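Local coordinates for ribosome inactivating type 1 protein (Iris hollandica, PDB 3MVG) that belongs to the ribosome-inactivating family as a type 1 member, a plant protein built without the lectin chain that type 2 relatives carry, at residues A[119-125]-A[186-192]; A[11-17]-A[172-178]; A[33-38]-A[207-211]. All blocks are in the same frame, centred on the assembly; numbering follows the deposited sequence.

Interaction 1 of 3, residues A[119-125]-A[186-192]; sequences RENIDLG and DNFRPRV. Unlike the reference sequence in segment 186-192: Arg191 (reference Ser).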
loop_
_atom_site.group_PDB
_atom_site.type_symbol
_atom_site.label_atom_id
_atom_site.label_comp_id
_atom_site.label_asym_id
_atom_site.label_seq_id
_atom_site.Cartn_x
_atom_site.Cartn_y
_atom_site.Cartn_z
ATOM N N ARG A 119 6.230 9.623 19.586
ATOM C CA ARG A 119 5.260 8.886 18.781
ATOM C C ARG A 119 5.694 7.456 18.430
ATOM O O ARG A 119 4.854 6.633 18.060
ATOM C CB ARG A 119 4.818 9.687 17.559
ATOM C CG ARG A 119 5.840 9.858 16.463
ATOM C CD ARG A 119 5.386 11.003 15.592
ATOM N NE ARG A 119 6.201 11.248 14.407
ATOM C CZ ARG A 119 7.341 11.934 14.395
ATOM N NH1 ARG A 119 7.969 12.127 13.246
ATOM N NH2 ARG A 119 7.867 12.406 15.518
ATOM N N GLU A 120 6.978 7.139 18.604
ATOM C CA GLU A 120 7.444 5.753 18.498
ATOM C C GLU A 120 6.753 4.848 19.515
ATOM O O GLU A 120 6.735 3.630 19.349
ATOM C CB GLU A 120 8.965 5.653 18.683
ATOM C CG GLU A 120 9.785 6.072 17.481
ATOM C CD GLU A 120 11.283 6.046 17.729
ATOM O OE1 GLU A 120 11.793 5.045 18.280
ATOM O OE2 GLU A 120 11.955 7.029 17.351
ATOM N N ASN A 121 6.192 5.451 20.562
ATOM C CA ASN A 121 5.552 4.704 21.647
ATOM C C ASN A 121 4.027 4.844 21.701
ATOM O O ASN A 121 3.396 4.511 22.706
ATOM C CB ASN A 121 6.191 5.089 22.991
ATOM C CG ASN A 121 7.698 4.884 22.994
ATOM O OD1 ASN A 121 8.199 3.862 22.529
ATOM N ND2 ASN A 121 8.425 5.866 23.508
ATOM N N ILE A 122 3.442 5.315 20.601
ATOM C CA ILE A 122 2.000 5.555 20.512
ATOM C C ILE A 122 1.388 4.665 19.434
ATOM O O ILE A 122 1.747 4.761 18.260
ATOM C CB ILE A 122 1.698 7.048 20.237
ATOM C CG1 ILE A 122 2.133 7.897 21.443
ATOM C CG2 ILE A 122 0.214 7.256 19.887
ATOM C CD1 ILE A 122 2.094 9.403 21.212
ATOM N N ASP A 123 0.473 3.786 19.847
ATOM C CA ASP A 123 -0.212 2.867 18.923
ATOM C C ASP A 123 -0.996 3.626 17.861
ATOM O O ASP A 123 -1.665 4.614 18.166
ATOM C CB ASP A 123 -1.208 1.959 19.664
ATOM C CG ASP A 123 -0.543 0.857 20.466
ATOM O OD1 ASP A 123 0.652 0.585 20.283
ATOM O OD2 ASP A 123 -1.256 0.239 21.284
ATOM N N LEU A 124 -0.902 3.143 16.626
ATOM C CA LEU A 124 -1.692 3.641 15.511
ATOM C C LEU A 124 -2.542 2.525 14.932
ATOM O O LEU A 124 -2.076 1.395 14.749
ATOM C CB LEU A 124 -0.776 4.200 14.422
ATOM C CG LEU A 124 0.119 5.377 14.817
ATOM C CD1 LEU A 124 0.989 5.768 13.643
ATOM C CD2 LEU A 124 -0.695 6.587 15.292
ATOM N N GLY A 125 -3.784 2.857 14.618
ATOM C CA GLY A 125 -4.749 1.907 14.073
ATOM C C GLY A 125 -6.122 2.519 14.217
ATOM O O GLY A 125 -6.247 3.665 14.665
ATOM N N ASP A 186 -5.965 -4.173 14.043
ATOM C CA ASP A 186 -4.698 -4.325 14.743
ATOM C C ASP A 186 -3.938 -3.005 14.792
ATOM O O ASP A 186 -4.201 -2.098 14.003
ATOM C CB ASP A 186 -3.837 -5.384 14.056
ATOM C CG ASP A 186 -4.450 -6.770 14.103
ATOM O OD1 ASP A 186 -5.288 -7.052 14.988
ATOM O OD2 ASP A 186 -4.080 -7.597 13.239
ATOM N N ASN A 187 -2.990 -2.920 15.714
ATOM C CA ASN A 187 -2.185 -1.730 15.915
ATOM C C ASN A 187 -0.744 -1.942 15.521
ATOM O O ASN A 187 -0.250 -3.072 15.538
ATOM C CB ASN A 187 -2.238 -1.318 17.381
ATOM C CG ASN A 187 -3.587 -0.776 17.777
ATOM O OD1 ASN A 187 -4.298 -0.198 16.962
ATOM N ND2 ASN A 187 -3.941 -0.952 19.040
ATOM N N PHE A 188 -0.080 -0.852 15.158
ATOM C CA PHE A 188 1.370 -0.839 15.018
ATOM C C PHE A 188 1.863 0.472 15.617
ATOM O O PHE A 188 1.076 1.395 15.846
ATOM C CB PHE A 188 1.793 -0.992 13.544
ATOM C CG PHE A 188 1.531 0.229 12.697
ATOM C CD1 PHE A 188 0.286 0.425 12.117
ATOM C CD2 PHE A 188 2.533 1.174 12.472
ATOM C CE1 PHE A 188 0.032 1.554 11.338
ATOM C CE2 PHE A 188 2.288 2.299 11.696
ATOM C CZ PHE A 188 1.038 2.493 11.132
ATOM N N ARG A 189 3.161 0.545 15.885
ATOM C CA ARG A 189 3.789 1.798 16.275
ATOM C C ARG A 189 4.771 2.183 15.181
ATOM O O ARG A 189 5.473 1.310 14.657
ATOM C CB ARG A 189 4.489 1.661 17.621
ATOM C CG ARG A 189 3.500 1.503 18.750
ATOM C CD ARG A 189 4.173 1.190 20.060
ATOM N NE ARG A 189 3.206 1.243 21.152
ATOM C CZ ARG A 189 3.524 1.275 22.442
ATOM N NH1 ARG A 189 4.799 1.272 22.819
ATOM N NH2 ARG A 189 2.565 1.329 23.354
ATOM N N PRO A 190 4.812 3.477 14.811
ATOM C CA PRO A 190 5.644 3.873 13.679
ATOM C C PRO A 190 7.111 3.617 13.963
ATOM O O PRO A 190 7.603 3.941 15.046
ATOM C CB PRO A 190 5.358 5.368 13.529
ATOM C CG PRO A 190 4.924 5.807 14.875
ATOM C CD PRO A 190 4.160 4.640 15.440
ATOM N N ARG A 191 7.773 3.008 12.985
ATOM C CA ARG A 191 9.175 2.644 13.073
ATOM C C ARG A 191 10.053 3.885 12.850
ATOM O O ARG A 191 9.560 4.938 12.433
ATOM C CB ARG A 191 9.473 1.551 12.038
ATOM C CG ARG A 191 9.292 2.022 10.607
ATOM C CD ARG A 191 9.358 0.926 9.553
ATOM N NE ARG A 191 8.050 0.352 9.256
ATOM C CZ ARG A 191 7.589 -0.785 9.770
ATOM N NH1 ARG A 191 8.320 -1.485 10.627
ATOM N NH2 ARG A 191 6.387 -1.215 9.445
ATOM N N VAL A 192 11.348 3.767 13.144
ATOM C CA VAL A 192 12.336 4.793 12.806
ATOM C C VAL A 192 12.235 5.164 11.315
ATOM O O VAL A 192 12.429 6.324 10.926
ATOM C CB VAL A 192 13.765 4.311 13.195
ATOM C CG1 VAL A 192 14.850 5.135 12.522
ATOM C CG2 VAL A 192 13.927 4.330 14.716
HETATM O O HOH W 1 8.090 2.281 17.350
HETATM O O HOH W 2 7.302 1.314 21.648
HETATM O O HOH W 3 0.039 3.271 22.686
HETATM O O HOH W 4 -2.113 -2.278 20.722
HETATM O O HOH W 5 -2.730 -0.313 12.572
#
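Arg189 reaches out of segment 186-192 to lie against the turn that follows the 3-10 segment 119-120. Its CB rests 3.5 Å from Glu120 O, CG runs close to Ile122 O and Asp123 OD1, and CD stays near Glu120 O and that same carboxylate oxygen. Fully extended from CG to NE (chi2 173°), the chain delivers NE to Asp123 OD1 in a salt bridge of 2.8 Å. The oxygen lies near the guanidinium plane but is met from above its own carboxylate plane, the two planes being turned 50° apart. At the tip Asn121 O stands over the centre of one guanidinium face, 3.2 Å from Arg189 CZ, a polar contact without a hydrogen bond. NH1 instead donates a hydrogen bond to a water that also bonds Asn121 OD1. A long, planar cation suits this place, binding acid at its edge while its face rests on peptide oxygen.

Next to this, Leu124 N bonds Phe188 O at 2.8 Å and Phe188 N returns to Leu124 O at 3.0 Å. Leu124 CB sits over the rim of one Phe188 ring face, and Leu124 CD1 packs on Pro190 CD at 3.8 Å. Pro190 CG comes within 3.3 Å of Arg119 O. Gly125, lacking CB, leaves room for Asn187 OD1, 3.6 Å from Gly125 CA.

The arrangement is a single antiparallel, hydrogen-bonded bridge between two loops, just ahead of helices 126-138 and 192-199 of the ribosome-inactivating protein fold.

Interaction 2 of 3, residues A[11-17]-A[172-178]; sequences TTRRSYS and VTNNIID
Asp178 receives the first turn of helix 13-27: Arg13 N donates to Asp178 OD2 at 2.8 Å, on the anti side of the carboxylate, 27° out of its plane. A capping box starts this helix, with Ser15 N bonding Thr12 OG1 and Thr12 N bonding Ser15 OG. The aspartate thus adds an acceptor for an amide at the helix N-terminus, where the helix dipole should favour a negative charge. A water bonded to Arg14 N donates to the same OD2.

In the conformer described, Arg13 NE makes a weak salt bridge to Asp178 OD1, 3.4 Å long, while NH1 bonds a water that donates to Asn174 O. Ile176 O lies over the centre of the guanidinium face, 3.0 Å from Arg13 CZ and not hydrogen-bonded to it. Such a face-on oxygen suits the broad cation, whose edge serves the acid.

Farther out the contact turns apolar. Ile176 puts CG2 against the backbone of Thr12, and its CD1 reaches Thr11 CG2 at 3.9 Å. Here the short strand 176-177 lies against the start of helix 13-27, and branched side chains suit so close an approach. Tyr16, whose OH bonds Leu158 O, has CG anti to its backbone nitrogen (chi1 -180°), which lays the ring beside Val172. There Val172 CG1 makes a CH-pi contact over the ring face, 3.5 Å from Tyr16 CE2.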
loop_
_atom_site.group_PDB
_atom_site.type_symbol
_atom_site.label_atom_id
_atom_site.label_comp_id
_atom_site.label_asym_id
_atom_site.label_seq_id
_atom_site.Cartn_x
_atom_site.Cartn_y
_atom_site.Cartn_z
ATOM N N THR A 11 -15.316 0.353 9.364
ATOM C CA THR A 11 -14.118 0.605 8.555
ATOM C C THR A 11 -13.564 -0.660 7.915
ATOM O O THR A 11 -13.370 -1.687 8.573
ATOM C CB THR A 11 -13.007 1.286 9.379
ATOM O OG1 THR A 11 -13.429 2.611 9.719
ATOM C CG2 THR A 11 -11.701 1.396 8.589
ATOM N N THR A 12 -13.291 -0.546 6.621
ATOM C CA THR A 12 -12.605 -1.576 5.860
ATOM C C THR A 12 -11.343 -0.953 5.245
ATOM O O THR A 12 -11.164 0.276 5.294
ATOM C CB THR A 12 -13.503 -2.099 4.723
ATOM O OG1 THR A 12 -13.812 -1.011 3.846
ATOM C CG2 THR A 12 -14.801 -2.715 5.264
ATOM N N ARG A 13 -10.473 -1.783 4.674
ATOM C CA ARG A 13 -9.301 -1.272 3.963
ATOM C C ARG A 13 -9.756 -0.295 2.881
ATOM O O ARG A 13 -9.199 0.801 2.739
ATOM C CB ARG A 13 -8.487 -2.413 3.349
ATOM C CG ARG A 13 -8.004 -3.454 4.348
ATOM C CD ARG A 13 -7.214 -4.568 3.652
ATOM N NE ARG A 13 -7.428 -5.880 4.267
ATOM C CZ ARG A 13 -6.481 -6.605 4.858
ATOM N NH1 ARG A 13 -5.233 -6.162 4.918
ATOM N NH2 ARG A 13 -6.778 -7.783 5.388
ATOM N N ARG A 14 -10.794 -0.690 2.146
ATOM C CA ARG A 14 -11.335 0.094 1.047
ATOM C C ARG A 14 -11.905 1.433 1.508
ATOM O O ARG A 14 -11.642 2.459 0.883
ATOM C CB ARG A 14 -12.409 -0.738 0.337
ATOM C CG ARG A 14 -12.755 -0.316 -1.080
ATOM C CD ARG A 14 -13.670 -1.396 -1.666
ATOM N NE ARG A 14 -13.925 -1.265 -3.098
ATOM C CZ ARG A 14 -15.033 -0.751 -3.625
ATOM N NH1 ARG A 14 -15.165 -0.687 -4.942
ATOM N NH2 ARG A 14 -16.009 -0.299 -2.841
ATOM N N SER A 15 -12.669 1.446 2.601
ATOM C CA SER A 15 -13.271 2.697 3.064
ATOM C C SER A 15 -12.223 3.694 3.566
ATOM O O SER A 15 -12.350 4.898 3.330
ATOM C CB SER A 15 -14.378 2.484 4.106
ATOM O OG SER A 15 -13.876 2.070 5.370
ATOM N N TYR A 16 -11.190 3.192 4.231
ATOM C CA TYR A 16 -10.118 4.060 4.704
ATOM C C TYR A 16 -9.340 4.622 3.511
ATOM O O TYR A 16 -9.076 5.823 3.435
ATOM C CB TYR A 16 -9.211 3.308 5.676
ATOM C CG TYR A 16 -8.083 4.165 6.198
ATOM C CD1 TYR A 16 -8.326 5.208 7.089
ATOM C CD2 TYR A 16 -6.778 3.944 5.783
ATOM C CE1 TYR A 16 -7.278 6.009 7.558
ATOM C CE2 TYR A 16 -5.729 4.731 6.244
ATOM C CZ TYR A 16 -5.988 5.752 7.130
ATOM O OH TYR A 16 -4.924 6.518 7.570
ATOM N N SER A 17 -8.996 3.766 2.559
ATOM C CA SER A 17 -8.280 4.222 1.371
ATOM C C SER A 17 -9.114 5.176 0.516
ATOM O O SER A 17 -8.572 6.143 -0.034
ATOM C CB SER A 17 -7.820 3.031 0.554
ATOM O OG SER A 17 -6.804 2.349 1.248
ATOM N N VAL A 172 -1.335 1.080 7.702
ATOM C CA VAL A 172 -2.674 1.127 8.281
ATOM C C VAL A 172 -3.574 0.071 7.643
ATOM O O VAL A 172 -4.206 -0.725 8.343
ATOM C CB VAL A 172 -3.302 2.542 8.150
ATOM C CG1 VAL A 172 -4.677 2.582 8.797
ATOM C CG2 VAL A 172 -2.403 3.579 8.794
ATOM N N THR A 173 -3.635 0.027 6.318
ATOM C CA THR A 173 -4.548 -0.927 5.686
ATOM C C THR A 173 -4.113 -2.376 5.901
ATOM O O THR A 173 -4.971 -3.253 5.986
ATOM C CB THR A 173 -4.797 -0.616 4.205
ATOM O OG1 THR A 173 -3.559 -0.653 3.510
ATOM C CG2 THR A 173 -5.421 0.770 4.042
ATOM N N ASN A 174 -2.817 -2.626 6.059
ATOM C CA ASN A 174 -2.341 -3.977 6.395
ATOM C C ASN A 174 -2.828 -4.466 7.760
ATOM O O ASN A 174 -2.720 -5.650 8.090
ATOM C CB ASN A 174 -0.819 -4.015 6.406
ATOM C CG ASN A 174 -0.202 -3.937 5.013
ATOM O OD1 ASN A 174 -0.891 -4.006 4.000
ATOM N ND2 ASN A 174 1.111 -3.762 4.974
ATOM N N ASN A 175 -3.334 -3.540 8.563
ATOM C CA ASN A 175 -3.807 -3.864 9.896
ATOM C C ASN A 175 -5.309 -3.727 10.070
ATOM O O ASN A 175 -5.813 -3.845 11.185
ATOM C CB ASN A 175 -3.008 -3.064 10.914
ATOM C CG ASN A 175 -1.647 -3.653 11.120
ATOM O OD1 ASN A 175 -1.532 -4.793 11.580
ATOM N ND2 ASN A 175 -0.601 -2.925 10.737
ATOM N N ILE A 176 -6.022 -3.494 8.974
ATOM C CA ILE A 176 -7.474 -3.574 8.978
ATOM C C ILE A 176 -7.830 -4.950 8.434
ATOM O O ILE A 176 -7.701 -5.211 7.240
ATOM C CB ILE A 176 -8.115 -2.452 8.131
ATOM C CG1 ILE A 176 -7.765 -1.072 8.714
ATOM C CG2 ILE A 176 -9.631 -2.664 8.022
ATOM C CD1 ILE A 176 -8.069 0.093 7.781
ATOM N N ILE A 177 -8.251 -5.829 9.332
ATOM C CA ILE A 177 -8.425 -7.238 9.005
ATOM C C ILE A 177 -9.894 -7.428 8.682
ATOM O O ILE A 177 -10.690 -7.858 9.530
ATOM C CB ILE A 177 -7.983 -8.132 10.177
ATOM C CG1 ILE A 177 -6.644 -7.661 10.772
ATOM C CG2 ILE A 177 -7.933 -9.598 9.746
ATOM C CD1 ILE A 177 -5.447 -7.593 9.805
ATOM N N ASP A 178 -10.269 -7.077 7.457
ATOM C CA ASP A 178 -11.676 -6.985 7.107
ATOM C C ASP A 178 -12.220 -8.217 6.398
ATOM O O ASP A 178 -13.355 -8.208 5.943
ATOM C CB ASP A 178 -11.978 -5.689 6.328
ATOM C CG ASP A 178 -11.248 -5.604 4.999
ATOM O OD1 ASP A 178 -10.722 -6.626 4.499
ATOM O OD2 ASP A 178 -11.203 -4.482 4.452
HETATM O O HOH W 6 -3.029 -7.519 6.190
HETATM O O HOH W 7 -11.578 -3.628 1.977
#

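Interaction 3 of 3, residues A[33-38]-A[207-211]; sequences VHDIPL and EVQRA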
loop_
_atom_site.group_PDB
_atom_site.type_symbol
_atom_site.label_atom_id
_atom_site.label_comp_id
_atom_site.label_asym_id
_atom_site.label_seq_id
_atom_site.Cartn_x
_atom_site.Cartn_y
_atom_site.Cartn_z
ATOM N N VAL A 33 2.881 16.919 -10.861
ATOM C CA VAL A 33 4.322 16.951 -11.153
ATOM C C VAL A 33 4.847 15.523 -11.039
ATOM O O VAL A 33 4.777 14.912 -9.965
ATOM C CB VAL A 33 5.098 17.902 -10.200
ATOM C CG1 VAL A 33 6.588 17.881 -10.516
ATOM C CG2 VAL A 33 4.566 19.338 -10.307
ATOM N N HIS A 34 5.348 14.981 -12.149
ATOM C CA HIS A 34 5.769 13.571 -12.207
ATOM C C HIS A 34 4.711 12.625 -11.636
ATOM O O HIS A 34 5.026 11.676 -10.909
ATOM C CB HIS A 34 7.110 13.358 -11.508
ATOM C CG HIS A 34 8.246 14.072 -12.166
ATOM N ND1 HIS A 34 8.793 13.643 -13.357
ATOM C CD2 HIS A 34 8.936 15.179 -11.806
ATOM C CE1 HIS A 34 9.775 14.460 -13.700
ATOM N NE2 HIS A 34 9.880 15.401 -12.780
ATOM N N ASP A 35 3.454 12.916 -11.965
ATOM C CA ASP A 35 2.301 12.094 -11.575
ATOM C C ASP A 35 2.006 12.086 -10.077
ATOM O O ASP A 35 1.336 11.173 -9.579
ATOM C CB ASP A 35 2.388 10.681 -12.167
ATOM C CG ASP A 35 2.251 10.687 -13.668
ATOM O OD1 ASP A 35 1.537 11.564 -14.202
ATOM O OD2 ASP A 35 2.860 9.821 -14.318
ATOM N N ILE A 36 2.511 13.102 -9.378
ATOM C CA ILE A 36 2.183 13.340 -7.982
ATOM C C ILE A 36 1.489 14.702 -7.893
ATOM O O ILE A 36 1.956 15.678 -8.491
ATOM C CB ILE A 36 3.434 13.322 -7.077
ATOM C CG1 ILE A 36 4.291 12.084 -7.358
ATOM C CG2 ILE A 36 3.027 13.383 -5.603
ATOM C CD1 ILE A 36 5.577 12.053 -6.578
ATOM N N PRO A 37 0.358 14.774 -7.171
ATOM C CA PRO A 37 -0.325 16.061 -7.020
ATOM C C PRO A 37 0.525 17.113 -6.318
ATOM O O PRO A 37 1.189 16.829 -5.315
ATOM C CB PRO A 37 -1.527 15.718 -6.140
ATOM C CG PRO A 37 -1.801 14.293 -6.432
ATOM C CD PRO A 37 -0.448 13.667 -6.612
ATOM N N LEU A 38 0.479 18.324 -6.858
ATOM C CA LEU A 38 1.139 19.472 -6.265
ATOM C C LEU A 38 0.140 20.220 -5.402
ATOM O O LEU A 38 -0.957 20.552 -5.859
ATOM C CB LEU A 38 1.648 20.390 -7.376
ATOM C CG LEU A 38 2.491 21.608 -6.985
ATOM C CD1 LEU A 38 3.795 21.180 -6.348
ATOM C CD2 LEU A 38 2.761 22.456 -8.222
ATOM N N GLU A 207 12.886 17.872 -4.096
ATOM C CA GLU A 207 13.699 17.116 -5.047
ATOM C C GLU A 207 12.880 16.654 -6.249
ATOM O O GLU A 207 13.360 16.686 -7.383
ATOM C CB GLU A 207 14.407 15.935 -4.380
ATOM C CG GLU A 207 15.510 16.327 -3.376
ATOM C CD GLU A 207 16.579 17.235 -3.966
ATOM O OE1 GLU A 207 17.028 16.980 -5.105
ATOM O OE2 GLU A 207 16.976 18.196 -3.281
ATOM N N VAL A 208 11.630 16.258 -6.024
ATOM C CA VAL A 208 10.769 15.894 -7.147
ATOM C C VAL A 208 10.574 17.082 -8.101
ATOM O O VAL A 208 10.639 16.917 -9.326
ATOM C CB VAL A 208 9.423 15.295 -6.675
ATOM C CG1 VAL A 208 8.422 15.188 -7.833
ATOM C CG2 VAL A 208 9.651 13.944 -6.043
ATOM N N GLN A 209 10.352 18.264 -7.536
ATOM C CA GLN A 209 10.106 19.462 -8.345
ATOM C C GLN A 209 11.342 19.970 -9.092
ATOM O O GLN A 209 11.206 20.575 -10.157
ATOM C CB GLN A 209 9.462 20.574 -7.514
ATOM C CG GLN A 209 8.004 20.279 -7.194
ATOM C CD GLN A 209 7.484 21.095 -6.044
ATOM O OE1 GLN A 209 7.044 22.228 -6.217
ATOM N NE2 GLN A 209 7.530 20.519 -4.850
ATOM N N ARG A 210 12.529 19.705 -8.552
ATOM C CA ARG A 210 13.785 20.183 -9.149
ATOM C C ARG A 210 14.481 19.123 -9.998
ATOM O O ARG A 210 15.519 19.401 -10.618
ATOM C CB ARG A 210 14.745 20.651 -8.059
ATOM C CG ARG A 210 14.223 21.773 -7.193
ATOM C CD ARG A 210 15.330 22.338 -6.330
ATOM N NE ARG A 210 16.312 23.060 -7.141
ATOM C CZ ARG A 210 17.256 23.863 -6.656
ATOM N NH1 ARG A 210 17.368 24.064 -5.348
ATOM N NH2 ARG A 210 18.092 24.473 -7.486
ATOM N N ALA A 211 13.928 17.914 -10.041
ATOM C CA ALA A 211 14.580 16.800 -10.728
ATOM C C ALA A 211 14.754 17.075 -12.220
ATOM O O ALA A 211 13.927 17.747 -12.840
ATOM C CB ALA A 211 13.803 15.519 -10.514
HETATM O O HOH W 8 11.143 17.729 -12.075
#
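Val33 and Val208 meet where a tight beta hairpin with a two-residue loop, closed by a type I' turn from Val33 to Ile36, comes up to the last turn of helix 201-210, with the CA atoms of Val33 and Gln209 6.9 Å apart. The backbone bonds Val33 N to Ile36 O and Ile36 N to Val33 O hold the hairpin, and they leave its side chains to make the contact with the helix.

Val208 is the hub of the apolar part. Its CG1, anti to the backbone nitrogen (chi1 168°), faces three partners: Val33 CG1 at 4.2 Å, His34 CD2 at 4.0 Å and, in the conformer described, Ile36 CD1 at 4.4 Å. Beta-branched residues suit such a meeting, because methyls carried close to the backbone touch without long, flexible chains. Val235 of helix 235-240 packs against both His34 and Val208.

His34 slides past Val208 and brings the edge of its ring to the helix end, with CD2 3.5 Å from Val208 O. Its NE2 hydrogen-bonds, at 2.7 Å, a water lying in the ring plane. The same water bonds Val208 O and Ala211 O; with other acceptors in reach, its protons are probably shared among them.

At the other end of the contact, Leu38 and Gln209 cross at about a right angle, Leu38 CD1 lying 3.4 Å from Gln209 OE1. The amide is held from elsewhere, OE1 by Trp250 N and NE2 by Leu248 O and Ser205 O, so Leu38 CD1 meets an amide whose rotation is already fixed. With no direct hydrogen bond across it, the contact relies on thin apolar packing and one water that joins the imidazole to carbonyls at the helix C-terminus.

Overall arrangement
Interactions 1 and 2 adjoin: a probable backbone hydrogen bond from Asp186 to Asn175 connects them, and Phe188 packs on Asn175. Interaction 3 stands apart, its centre about 28 Å from that of interaction 2, on the hairpin and the end of helix 201-210. All three are partly buried, yet their chemistry differs. Interaction 1 pairs loops through backbone bonds, a salt bridge and waters, interaction 2 sets a helix start on an acid with apolar packing behind it, and interaction 3, the smallest, has no direct polar bond. Across the dimer, Asp35 of segment 33-38 packs on Ile177 of the second subunit, part of that subunit's interaction 2, and forms a salt bridge with its Arg184.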